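Local structure of Atp-dependent DNA ligase (4D05) at residues Ile202-Glu207 with Ser231-Arg236; Gln132-Pro135 with Ala139-Asp142; Leu66-Gln71 with Ser77-Thr82. The protein catalyses ATP-dependent sealing of breaks in the DNA backbone, passing through an intermediate in which the enzyme itself carries AMP. All blocks are in the same frame, centred on the assembly; numbering follows the deposited sequence. Where two conformers were deposited one is given.

Contact 1 (Ile202-Glu207 with Ser231-Arg236); sequences ILVKNE and SLITYR. With SO4 (sulfate ion), chain E.
N206 reaches Y235 across the width of one intervening strand, its atoms meeting it in turn. CB lies 3.5 Å from Y235 OH and 4.1 Å from Y235 CE1, approaching the ring obliquely. CG, 3.8 Å from Y235 OH, sits between the backbone N and the carbonyl carbon (chi1 73°), which carries the amide over to the tyrosine; the amide plane lies 25° from that of the ring. At the tip the two amide atoms part company. ND2 donates to Y235 OH over 3.1 Å; the bond is moderately bent, 149° at the hydrogen, and the hydroxyl is tilted a little out of the amide plane. OD1 accepts from the backbone N of E208, as in an Asx turn, and also from that of V210. Asparagine suits this place because one short amide can accept from the chain turning toward strand 211-214 and still donate to the tyrosine.

Both segments belong to the antiparallel sheet of the OB-like domain, where strand 179-190 runs between them. Their backbones are therefore not paired, and the contact is made by residues facing the same side of the sheet. One step back along both strands' facing positions, V204 CG1 meets I233 CG1 at 4.4 Å, a loose apolar touch between beta-branched residues of the kind well suited to strands. F212 lies edge-to-face against the Y235 ring, so the phenol has its ring in apolar company and its hydroxyl among polar partners. A water 3.1 Å from Y235 OH also takes the backbone N-H of E207. K205 starts away from the other segment, and its extended chain carries NZ to a sulfate ion, probably from the crystallisation liquor, donating to its O4 over 2.9 Å and to its O1.

Contact 2 (Gln132-Pro135 with Ala139-Asp142); sequences QKIP and ALFD
A139 opens the helical side of the contact by setting its single methyl against two residues of the loop that leads into the helix. CB stands 3.9 Å from I134 CG2 and 4.1 Å from P135 CG, with P135 CD about equally near, so the alanine methyl meets both a branch of the isoleucine and CG and CD of the proline ring. A small residue suits the place, since the loop comes close to the helix here. The backbone N of the same alanine bonds to N136 OD1, tying the first turn of helix 137-149 to the residue just ahead of it.

L140 follows, and here the same isoleucine methyl lies against the helix backbone: I134 CG2 is 3.6 Å from L140 N and 4.0 Å from L140 CB. The methyl gets there because CG2 stands anti to the backbone N of I134, while CG1 stands beside that N, anti to the carbonyl carbon (chi1 -64°). The leucine meets the loop chiefly through its base. Beyond CB its side chain lies among Y12, V18 and V23, and V23 of strand 21-26 also touches I134, so loop and helix are packed on the same strand of the adenylation domain. A leucine suits this buried place because its branched, wholly apolar end can pack against several neighbours at once.

No hydrogen bond crosses between the two segments. The loop is fitted to the helix by van der Waals contact, mostly apolar, with one methyl against the helix backbone, an attachment that depends on complementary shape, and probably on partial exclusion of water, rather than on bond direction.

Contact 3 (Leu66-Gln71 with Ser77-Thr82); sequences LWIARQ and SGIART
I79 and I68 meet end to end, CD1 to CD1 at 4.2 Å, their side chains crossing at about a right angle. Each has CG1 beside its own backbone N and anti to its carbonyl carbon (chi1 -64° for I79 and -65° for I68), and each chain then extends through CG1, which sends the terminal methyl out toward the other segment. Isoleucine suits both sites: the longer branch spans the gap, while the beta branch restricts the rotation of the side chain. I79 gives the largest share of surface to the contact and is further packed by W90, Q92 and I93; I68 also rests on T75 and V76, earlier in the same helix.

This is a strand followed by a turn and a short helix that folds back on it. Strand 62-67 carries the Asp-Gly-Glu sequence characteristic of nucleotidyltransferase motif III in DNA ligases, and its E65, next to L66, lines the AMP pocket. L66 and A80 contribute about as much as I68: L66 CD1 comes within 4.4 Å of A80 CB, where alanine's small side chain lets the helix sit close to the strand. Two residues apart on the chain, L66 and I68 both direct CB toward the helix, while F95 and A32 of the neighbouring strands also pack on L66.

Past A80 the chain is held by T82 OG1, which donates to G78 O over 2.8 Å in the carbonyl plane. Beyond I68, R70 forms a salt bridge with E25, another residue of the AMP pocket.

Overall arrangement
Contacts 2 and 3 lie in the adenylation domain, contact 1 in the OB-like domain that follows it in the chain. Contact 1 is remote from both, its centre 33 Å from that of contact 2 and 32 Å from that of contact 3, with nearest atoms about 14 and 13 Å away. Contacts 2 and 3 have centres 28 Å apart and nearest atoms about 9 Å apart, yet both approach the bound AMP: the side chain of L140 is about 12 Å from it and that of L66 about 10 Å. Neither touches the nucleotide through these residues; each involves a strand that also contributes pocket residues, 21-26 for contact 2 and 62-67 for contact 3.

Contact 1 (Ile202-Glu207 with Ser231-Arg236)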
ATOM      1  N   ILE A 202     -19.063 -16.655  13.586  1.00  5.23           N
ATOM      2  CA  ILE A 202     -18.631 -16.050  14.843  1.00  4.65           C
ATOM      3  C   ILE A 202     -19.120 -14.628  14.916  1.00  3.11           C
ATOM      4  O   ILE A 202     -19.386 -13.993  13.878  1.00  3.98           O
ATOM      5  CB  ILE A 202     -17.107 -16.071  15.034  1.00  4.97           C
ATOM      6  CG1 ILE A 202     -16.411 -15.342  13.875  1.00  3.71           C
ATOM      7  CG2 ILE A 202     -16.596 -17.505  15.139  1.00  6.42           C
ATOM      8  CD1 ILE A 202     -14.885 -15.297  13.952  1.00  4.52           C
ATOM      9  N   LEU A 203     -19.243 -14.128  16.134  1.00  3.22           N
ATOM     10  CA  LEU A 203     -19.417 -12.702  16.342  1.00  2.67           C
ATOM     11  C   LEU A 203     -18.090 -12.172  16.865  1.00  3.01           C
ATOM     12  O   LEU A 203     -17.502 -12.760  17.754  1.00  3.66           O
ATOM     13  CB  LEU A 203     -20.496 -12.436  17.361  1.00  4.94           C
ATOM     14  CG  LEU A 203     -21.930 -12.600  16.897  1.00  6.84           C
ATOM     15  CD1 LEU A 203     -22.821 -12.376  18.145  1.00 11.00           C
ATOM     16  CD2 LEU A 203     -22.321 -11.661  15.740  1.00  6.18           C
ATOM     17  N   VAL A 204     -17.623 -11.069  16.290  1.00  3.62           N
ATOM     18  CA  VAL A 204     -16.375 -10.453  16.719  1.00  3.18           C
ATOM     19  C   VAL A 204     -16.620  -8.992  17.044  1.00  4.45           C
ATOM     20  O   VAL A 204     -17.579  -8.408  16.566  1.00  4.60           O
ATOM     21  CB  VAL A 204     -15.263 -10.569  15.663  1.00  3.44           C
ATOM     22  CG1 VAL A 204     -15.029 -12.025  15.301  1.00  4.05           C
ATOM     23  CG2 VAL A 204     -15.572  -9.726  14.406  1.00  5.05           C
ATOM     24  N   LYS A 205     -15.734  -8.410  17.844  1.00  6.10           N
ATOM     25  CA  LYS A 205     -15.749  -6.980  18.094  1.00  5.86           C
ATOM     26  C   LYS A 205     -14.384  -6.423  17.704  1.00  5.96           C
ATOM     27  O   LYS A 205     -13.343  -6.875  18.211  1.00  6.56           O
ATOM     28  CB  LYS A 205     -16.068  -6.671  19.550  1.00  8.39           C
ATOM     29  CG  LYS A 205     -16.200  -5.191  19.844  1.00  9.50           C
ATOM     30  CD  LYS A 205     -16.720  -4.962  21.270  1.00 14.64           C
ATOM     31  CE  LYS A 205     -16.919  -3.501  21.598  1.00 17.82           C
ATOM     32  NZ  LYS A 205     -17.446  -3.319  23.003  1.00 19.92           N
ATOM     33  N   ASN A 206     -14.384  -5.478  16.773  1.00  6.12           N
ATOM     34  CA  ASN A 206     -13.131  -5.005  16.207  1.00  8.00           C
ATOM     35  C   ASN A 206     -12.571  -3.818  16.967  1.00 11.85           C
ATOM     36  O   ASN A 206     -13.130  -3.387  18.002  1.00 10.43           O
ATOM     37  CB  ASN A 206     -13.245  -4.731  14.691  1.00  7.78           C
ATOM     38  CG  ASN A 206     -14.039  -3.474  14.356  1.00  8.16           C
ATOM     39  OD1 ASN A 206     -14.420  -2.700  15.235  1.00  8.44           O
ATOM     40  ND2 ASN A 206     -14.298  -3.268  13.067  1.00 11.00           N
ATOM     41  N   GLU A 207     -11.442  -3.302  16.477  1.00 14.49           N
ATOM     42  CA  GLU A 207     -10.731  -2.286  17.220  1.00 18.44           C
ATOM     43  C   GLU A 207     -11.428  -0.916  17.146  1.00 17.46           C
ATOM     44  O   GLU A 207     -11.106  -0.011  17.907  1.00 21.82           O
ATOM     45  CB  GLU A 207      -9.255  -2.270  16.787  1.00 24.89           C
ATOM     46  CG  GLU A 207      -8.685  -3.717  16.839  1.00 29.97           C
ATOM     47  CD  GLU A 207      -7.167  -3.816  16.756  1.00 33.42           C
ATOM     48  OE1 GLU A 207      -6.575  -3.263  15.804  1.00 32.27           O
ATOM     49  OE2 GLU A 207      -6.570  -4.478  17.648  1.00 36.27           O
ATOM     50  N   SER A 231     -10.213 -14.938  21.593  1.00  6.97           N
ATOM     51  CA  SER A 231      -9.022 -14.853  20.786  1.00  8.38           C
ATOM     52  C   SER A 231      -9.042 -13.615  19.894  1.00  7.34           C
ATOM     53  O   SER A 231     -10.115 -13.089  19.536  1.00  7.09           O
ATOM     54  CB  SER A 231      -8.812 -16.116  19.966  1.00  9.24           C
ATOM     55  OG  SER A 231      -9.831 -16.342  19.010  1.00  9.94           O
ATOM     56  N   LEU A 232      -7.838 -13.133  19.590  1.00  6.68           N
ATOM     57  CA  LEU A 232      -7.658 -12.052  18.643  1.00  6.33           C
ATOM     58  C   LEU A 232      -7.433 -12.690  17.288  1.00  6.40           C
ATOM     59  O   LEU A 232      -6.527 -13.496  17.139  1.00  6.45           O
ATOM     60  CB  LEU A 232      -6.443 -11.199  19.041  1.00  7.63           C
ATOM     61  CG  LEU A 232      -6.248  -9.946  18.171  1.00  7.78           C
ATOM     62  CD1 LEU A 232      -7.319  -8.914  18.493  1.00  8.74           C
ATOM     63  CD2 LEU A 232      -4.814  -9.370  18.335  1.00 10.60           C
ATOM     64  N   ILE A 233      -8.280 -12.349  16.316  1.00  7.14           N
ATOM     65  CA  ILE A 233      -8.217 -12.935  14.997  1.00  7.57           C
ATOM     66  C   ILE A 233      -8.030 -11.832  13.985  1.00  6.49           C
ATOM     67  O   ILE A 233      -8.301 -10.666  14.281  1.00  6.36           O
ATOM     68  CB  ILE A 233      -9.474 -13.800  14.673  1.00  6.10           C
ATOM     69  CG1 ILE A 233     -10.781 -12.979  14.654  1.00  7.16           C
ATOM     70  CG2 ILE A 233      -9.553 -14.931  15.705  1.00  6.23           C
ATOM     71  CD1 ILE A 233     -11.076 -12.294  13.353  1.00  9.45           C
ATOM     72  N   THR A 234      -7.571 -12.222  12.792  1.00  5.50           N
ATOM     73  CA  THR A 234      -7.497 -11.312  11.670  1.00  6.30           C
ATOM     74  C   THR A 234      -8.632 -11.642  10.720  1.00  7.42           C
ATOM     75  O   THR A 234      -8.887 -12.820  10.428  1.00  7.06           O
ATOM     76  CB  THR A 234      -6.175 -11.467  10.927  1.00  6.79           C
ATOM     77  OG1 THR A 234      -5.113 -11.008  11.772  1.00  9.85           O
ATOM     78  CG2 THR A 234      -6.181 -10.636   9.648  1.00  7.03           C
ATOM     79  N   TYR A 235      -9.312 -10.595  10.261  1.00  6.05           N
ATOM     80  CA  TYR A 235     -10.352 -10.736   9.260  1.00  5.05           C
ATOM     81  C   TYR A 235      -9.982  -9.887   8.057  1.00  6.35           C
ATOM     82  O   TYR A 235      -9.165  -8.974   8.165  1.00  6.74           O
ATOM     83  CB  TYR A 235     -11.715 -10.353   9.808  1.00  4.56           C
ATOM     84  CG  TYR A 235     -11.850  -8.915  10.216  1.00  5.02           C
ATOM     85  CD1 TYR A 235     -11.463  -8.499  11.484  1.00  5.15           C
ATOM     86  CD2 TYR A 235     -12.384  -7.986   9.351  1.00  5.75           C
ATOM     87  CE1 TYR A 235     -11.583  -7.160  11.873  1.00  5.08           C
ATOM     88  CE2 TYR A 235     -12.514  -6.656   9.717  1.00  5.72           C
ATOM     89  CZ  TYR A 235     -12.100  -6.241  10.975  1.00  6.07           C
ATOM     90  OH  TYR A 235     -12.255  -4.907  11.337  1.00  8.47           O
ATOM     91  N   ARG A 236     -10.600 -10.223   6.933  1.00  7.71           N
ATOM     92  CA  ARG A 236     -10.343  -9.584   5.663  1.00  7.20           C
ATOM     93  C   ARG A 236     -11.632  -8.923   5.220  1.00  7.15           C
ATOM     94  O   ARG A 236     -12.729  -9.415   5.526  1.00  8.30           O
ATOM     95  CB  ARG A 236      -9.885 -10.664   4.679  1.00  8.78           C
ATOM     96  CG  ARG A 236      -9.602 -10.165   3.291  1.00 11.50           C
ATOM     97  CD  ARG A 236      -8.957 -11.240   2.477  1.00 13.76           C
ATOM     98  NE  ARG A 236      -7.698 -11.697   3.066  1.00 15.63           N
ATOM     99  CZ  ARG A 236      -6.957 -12.674   2.542  1.00 23.84           C
ATOM    100  NH1 ARG A 236      -7.336 -13.301   1.417  1.00 27.76           N
ATOM    101  NH2 ARG A 236      -5.830 -13.033   3.128  1.00 25.98           N
TER
HETATM  102  S   SO4 E1260     -21.081  -3.242  22.995  1.00 23.01           S
HETATM  103  O1  SO4 E1260     -20.279  -2.462  22.045  1.00 23.10           O
HETATM  104  O2  SO4 E1260     -21.699  -2.311  23.951  1.00 23.06           O
HETATM  105  O3  SO4 E1260     -22.098  -4.071  22.300  1.00 19.30           O
HETATM  106  O4  SO4 E1260     -20.155  -4.115  23.718  1.00 26.71           O
HETATM  107  O   HOH W   1     -10.348  -3.753  13.465  0.95 17.85           O

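Contact 2 (Gln132-Pro135 with Ala139-Asp142)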
ATOM      1  N   GLN A 132      -0.709   5.946 -15.791  1.00  5.24           N
ATOM      2  CA  GLN A 132      -1.614   5.753 -16.923  1.00  8.33           C
ATOM      3  C   GLN A 132      -3.035   6.172 -16.604  1.00  7.55           C
ATOM      4  O   GLN A 132      -3.451   6.214 -15.464  1.00  6.42           O
ATOM      5  CB  GLN A 132      -1.588   4.299 -17.417  1.00 13.34           C
ATOM      6  CG  GLN A 132      -2.003   3.247 -16.394  1.00 18.48           C
ATOM      7  CD  GLN A 132      -1.737   1.799 -16.889  1.00 24.26           C
ATOM      8  OE1 GLN A 132      -2.387   1.318 -17.818  1.00 27.78           O
ATOM      9  NE2 GLN A 132      -0.787   1.115 -16.263  1.00 27.64           N
ATOM     10  N   LYS A 133      -3.784   6.452 -17.664  1.00  7.14           N
ATOM     11  CA  LYS A 133      -5.206   6.708 -17.543  1.00  8.92           C
ATOM     12  C   LYS A 133      -6.009   5.452 -17.887  1.00  8.17           C
ATOM     13  O   LYS A 133      -5.699   4.705 -18.834  1.00 10.25           O
ATOM     14  CB  LYS A 133      -5.622   7.854 -18.488  1.00  9.80           C
ATOM     15  CG  LYS A 133      -5.192   9.231 -18.019  1.00 14.69           C
ATOM     16  CD  LYS A 133      -5.879   9.597 -16.722  1.00 15.39           C
ATOM     17  CE  LYS A 133      -5.822  11.059 -16.377  1.00 17.90           C
ATOM     18  NZ  LYS A 133      -6.626  11.923 -17.329  1.00 18.68           N
ATOM     19  N   ILE A 134      -7.078   5.272 -17.136  1.00  6.82           N
ATOM     20  CA  ILE A 134      -7.947   4.095 -17.240  1.00  6.15           C
ATOM     21  C   ILE A 134      -9.367   4.587 -17.475  1.00  5.72           C
ATOM     22  O   ILE A 134      -9.804   5.564 -16.850  1.00  6.48           O
ATOM     23  CB  ILE A 134      -7.845   3.268 -15.922  1.00  6.76           C
ATOM     24  CG1 ILE A 134      -6.430   2.708 -15.713  1.00  9.34           C
ATOM     25  CG2 ILE A 134      -8.813   2.119 -15.890  1.00  8.68           C
ATOM     26  CD1 ILE A 134      -6.003   1.681 -16.745  1.00 13.07           C
ATOM     27  N   PRO A 135     -10.108   3.940 -18.384  1.00  5.72           N
ATOM     28  CA  PRO A 135     -11.365   4.573 -18.807  1.00  7.79           C
ATOM     29  C   PRO A 135     -12.569   4.398 -17.879  1.00  6.93           C
ATOM     30  O   PRO A 135     -13.519   5.203 -17.955  1.00  6.97           O
ATOM     31  CB  PRO A 135     -11.661   3.899 -20.154  1.00  7.54           C
ATOM     32  CG  PRO A 135     -10.963   2.581 -20.064  1.00  7.10           C
ATOM     33  CD  PRO A 135      -9.684   2.899 -19.325  1.00  5.57           C
ATOM     34  N   ALA A 139     -12.514  -1.562 -15.976  1.00  4.12           N
ATOM     35  CA  ALA A 139     -11.165  -1.674 -16.490  1.00  3.15           C
ATOM     36  C   ALA A 139     -10.095  -1.537 -15.387  1.00  2.58           C
ATOM     37  O   ALA A 139      -9.074  -2.207 -15.399  1.00  3.09           O
ATOM     38  CB  ALA A 139     -10.954  -0.629 -17.571  1.00  2.93           C
ATOM     39  N   LEU A 140     -10.393  -0.717 -14.406  1.00  2.26           N
ATOM     40  CA  LEU A 140      -9.497  -0.494 -13.287  1.00  2.66           C
ATOM     41  C   LEU A 140      -9.344  -1.790 -12.463  1.00  1.78           C
ATOM     42  O   LEU A 140      -8.229  -2.189 -12.072  1.00  3.62           O
ATOM     43  CB  LEU A 140     -10.059   0.624 -12.420  1.00  3.38           C
ATOM     44  CG  LEU A 140      -9.226   0.966 -11.192  1.00  4.45           C
ATOM     45  CD1 LEU A 140      -7.913   1.607 -11.598  1.00  6.43           C
ATOM     46  CD2 LEU A 140     -10.034   1.849 -10.217  1.00  6.36           C
ATOM     47  N   PHE A 141     -10.466  -2.475 -12.228  1.00  2.99           N
ATOM     48  CA  PHE A 141     -10.443  -3.688 -11.408  1.00  3.29           C
ATOM     49  C   PHE A 141      -9.846  -4.843 -12.216  1.00  5.71           C
ATOM     50  O   PHE A 141      -9.253  -5.763 -11.669  1.00  5.42           O
ATOM     51  CB  PHE A 141     -11.858  -4.044 -10.936  1.00  5.31           C
ATOM     52  CG  PHE A 141     -12.364  -3.260  -9.752  1.00  8.60           C
ATOM     53  CD1 PHE A 141     -11.755  -2.110  -9.308  1.00 10.97           C
ATOM     54  CD2 PHE A 141     -13.482  -3.735  -9.043  1.00 12.97           C
ATOM     55  CE1 PHE A 141     -12.232  -1.421  -8.202  1.00 11.32           C
ATOM     56  CE2 PHE A 141     -13.975  -3.035  -7.940  1.00 16.24           C
ATOM     57  CZ  PHE A 141     -13.323  -1.862  -7.533  1.00 15.13           C
ATOM     58  N   ASP A 142      -9.991  -4.806 -13.534  1.00  4.12           N
ATOM     59  CA  ASP A 142      -9.304  -5.792 -14.367  1.00  4.55           C
ATOM     60  C   ASP A 142      -7.786  -5.587 -14.265  1.00  3.05           C
ATOM     61  O   ASP A 142      -7.033  -6.558 -14.132  1.00  3.99           O
ATOM     62  CB  ASP A 142      -9.779  -5.684 -15.848  1.00  4.73           C
ATOM     63  CG  ASP A 142      -9.597  -6.982 -16.652  1.00  7.22           C
ATOM     64  OD1 ASP A 142      -9.703  -8.086 -16.098  1.00  5.01           O
ATOM     65  OD2 ASP A 142      -9.377  -6.872 -17.885  1.00 10.03           O
TER

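Contact 3 (Leu66-Gln71 with Ser77-Thr82)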
ATOM      1  N   LEU A  66      12.394   3.003  -2.886  1.00  3.43           N
ATOM      2  CA  LEU A  66      13.565   2.179  -3.172  1.00  2.22           C
ATOM      3  C   LEU A  66      13.008   0.775  -3.396  1.00  2.71           C
ATOM      4  O   LEU A  66      12.314   0.221  -2.524  1.00  3.22           O
ATOM      5  CB  LEU A  66      14.550   2.216  -2.013  1.00  3.03           C
ATOM      6  CG  LEU A  66      15.091   3.608  -1.675  1.00  3.59           C
ATOM      7  CD1 LEU A  66      15.883   3.590  -0.388  1.00  5.37           C
ATOM      8  CD2 LEU A  66      15.963   4.138  -2.804  1.00  5.16           C
ATOM      9  N   TRP A  67      13.316   0.192  -4.547  1.00  3.57           N
ATOM     10  CA  TRP A  67      12.669  -1.046  -4.950  1.00  3.84           C
ATOM     11  C   TRP A  67      13.522  -1.774  -5.966  1.00  4.06           C
ATOM     12  O   TRP A  67      14.223  -1.162  -6.788  1.00  6.09           O
ATOM     13  CB  TRP A  67      11.331  -0.664  -5.562  1.00  4.83           C
ATOM     14  CG  TRP A  67      10.393  -1.743  -6.055  1.00  4.69           C
ATOM     15  CD1 TRP A  67       9.470  -2.453  -5.316  1.00  4.14           C
ATOM     16  CD2 TRP A  67      10.187  -2.127  -7.425  1.00  5.65           C
ATOM     17  NE1 TRP A  67       8.712  -3.265  -6.168  1.00  5.21           N
ATOM     18  CE2 TRP A  67       9.126  -3.055  -7.455  1.00  5.64           C
ATOM     19  CE3 TRP A  67      10.777  -1.750  -8.622  1.00  6.50           C
ATOM     20  CZ2 TRP A  67       8.684  -3.639  -8.648  1.00  8.00           C
ATOM     21  CZ3 TRP A  67      10.327  -2.329  -9.801  1.00  8.69           C
ATOM     22  CH2 TRP A  67       9.283  -3.246  -9.797  1.00  7.27           C
ATOM     23  N   ILE A  68      13.495  -3.097  -5.877  1.00  3.04           N
ATOM     24  CA  ILE A  68      14.248  -3.938  -6.794  1.00  6.23           C
ATOM     25  C   ILE A  68      13.355  -4.585  -7.821  1.00  7.89           C
ATOM     26  O   ILE A  68      13.602  -4.478  -9.033  1.00  7.58           O
ATOM     27  CB  ILE A  68      15.024  -5.010  -6.026  1.00  6.08           C
ATOM     28  CG1 ILE A  68      16.078  -4.339  -5.135  1.00  6.32           C
ATOM     29  CG2 ILE A  68      15.700  -6.010  -6.969  1.00  7.51           C
ATOM     30  CD1 ILE A  68      16.722  -5.253  -4.118  1.00  6.27           C
ATOM     31  N   ALA A  69      12.345  -5.277  -7.334  1.00  6.18           N
ATOM     32  CA  ALA A  69      11.379  -5.985  -8.203  1.00  7.19           C
ATOM     33  C   ALA A  69      10.190  -6.391  -7.363  1.00  8.06           C
ATOM     34  O   ALA A  69      10.235  -6.298  -6.151  1.00  8.93           O
ATOM     35  CB  ALA A  69      12.053  -7.226  -8.760  1.00  8.08           C
ATOM     36  N   ARG A  70       9.124  -6.884  -7.996  1.00  7.13           N
ATOM     37  CA  ARG A  70       8.043  -7.427  -7.236  1.00  6.91           C
ATOM     38  C   ARG A  70       8.598  -8.568  -6.374  1.00  8.44           C
ATOM     39  O   ARG A  70       9.504  -9.300  -6.782  1.00  8.67           O
ATOM     40  CB  ARG A  70       6.974  -7.984  -8.180  1.00  8.03           C
ATOM     41  CG  ARG A  70       6.287  -6.930  -8.994  1.00  8.01           C
ATOM     42  CD  ARG A  70       5.319  -7.531 -10.025  1.00  6.88           C
ATOM     43  NE  ARG A  70       4.484  -6.518 -10.659  1.00  8.85           N
ATOM     44  CZ  ARG A  70       3.684  -6.773 -11.689  1.00 11.69           C
ATOM     45  NH1 ARG A  70       3.598  -8.006 -12.180  1.00 11.05           N
ATOM     46  NH2 ARG A  70       2.980  -5.799 -12.245  1.00 12.09           N
ATOM     47  N   GLN A  71       8.017  -8.699  -5.192  0.60  7.82           N
ATOM     48  CA  GLN A  71       8.334  -9.778  -4.249  0.60  7.85           C
ATOM     49  C   GLN A  71       9.791  -9.805  -3.869  0.60  8.25           C
ATOM     50  O   GLN A  71      10.372 -10.879  -3.714  0.60  8.45           O
ATOM     51  CB  GLN A  71       7.898 -11.143  -4.802  0.60  9.29           C
ATOM     52  CG  GLN A  71       6.431 -11.277  -5.078  0.60 12.01           C
ATOM     53  CD  GLN A  71       5.568 -11.122  -3.850  0.60 15.49           C
ATOM     54  OE1 GLN A  71       5.809 -11.753  -2.824  0.60 18.45           O
ATOM     55  NE2 GLN A  71       4.549 -10.285  -3.948  0.60 18.05           N
ATOM     56  N   SER A  77      14.654  -3.915   1.806  1.00  3.81           N
ATOM     57  CA  SER A  77      14.623  -3.428   3.176  1.00  6.08           C
ATOM     58  C   SER A  77      15.931  -3.758   3.902  1.00  5.33           C
ATOM     59  O   SER A  77      16.490  -2.911   4.596  1.00  6.29           O
ATOM     60  CB  SER A  77      13.436  -4.078   3.928  1.00  6.55           C
ATOM     61  OG  SER A  77      13.342  -3.565   5.264  1.00  8.85           O
ATOM     62  N   GLY A  78      16.452  -4.959   3.694  1.00  5.58           N
ATOM     63  CA  GLY A  78      17.705  -5.359   4.330  1.00  6.10           C
ATOM     64  C   GLY A  78      18.886  -4.520   3.868  1.00  5.89           C
ATOM     65  O   GLY A  78      19.782  -4.197   4.633  1.00  7.84           O
ATOM     66  N   ILE A  79      18.902  -4.171   2.598  1.00  3.70           N
ATOM     67  CA  ILE A  79      19.972  -3.312   2.098  1.00  3.75           C
ATOM     68  C   ILE A  79      19.809  -1.891   2.662  1.00  4.01           C
ATOM     69  O   ILE A  79      20.759  -1.276   3.138  1.00  5.28           O
ATOM     70  CB  ILE A  79      19.968  -3.290   0.560  1.00  5.31           C
ATOM     71  CG1 ILE A  79      20.282  -4.671  -0.018  1.00  5.26           C
ATOM     72  CG2 ILE A  79      20.957  -2.256   0.037  1.00  5.98           C
ATOM     73  CD1 ILE A  79      19.912  -4.808  -1.497  1.00  5.50           C
ATOM     74  N   ALA A  80      18.607  -1.350   2.567  1.00  5.00           N
ATOM     75  CA  ALA A  80      18.374   0.029   2.960  1.00  5.51           C
ATOM     76  C   ALA A  80      18.635   0.270   4.441  1.00  7.11           C
ATOM     77  O   ALA A  80      19.031   1.386   4.796  1.00  7.21           O
ATOM     78  CB  ALA A  80      16.926   0.464   2.534  1.00  7.64           C
ATOM     79  N   ARG A  81      18.469  -0.773   5.279  1.00  7.57           N
ATOM     80  CA  ARG A  81      18.741  -0.738   6.729  1.00  8.19           C
ATOM     81  C   ARG A  81      20.223  -0.798   7.034  1.00  6.11           C
ATOM     82  O   ARG A  81      20.637  -0.533   8.158  1.00  8.00           O
ATOM     83  CB  ARG A  81      18.217  -2.038   7.443  1.00 12.68           C
ATOM     84  CG  ARG A  81      16.817  -2.207   7.674  1.00 21.54           C
ATOM     85  CD  ARG A  81      16.610  -3.242   8.803  1.00 19.09           C
ATOM     86  NE  ARG A  81      16.943  -4.641   8.504  1.00 16.99           N
ATOM     87  CZ  ARG A  81      16.191  -5.434   7.734  1.00 16.22           C
ATOM     88  NH1 ARG A  81      15.103  -4.958   7.145  1.00 14.96           N
ATOM     89  NH2 ARG A  81      16.508  -6.710   7.550  1.00 13.87           N
ATOM     90  N   THR A  82      21.021  -1.268   6.074  1.00  5.51           N
ATOM     91  CA  THR A  82      22.457  -1.431   6.316  1.00  5.32           C
ATOM     92  C   THR A  82      23.153  -0.082   6.342  1.00  5.48           C
ATOM     93  O   THR A  82      23.014   0.695   5.408  1.00  4.95           O
ATOM     94  CB  THR A  82      23.068  -2.324   5.265  1.00  6.56           C
ATOM     95  OG1 THR A  82      22.427  -3.592   5.316  1.00  7.87           O
ATOM     96  CG2 THR A  82      24.545  -2.499   5.499  1.00  7.31           C
TER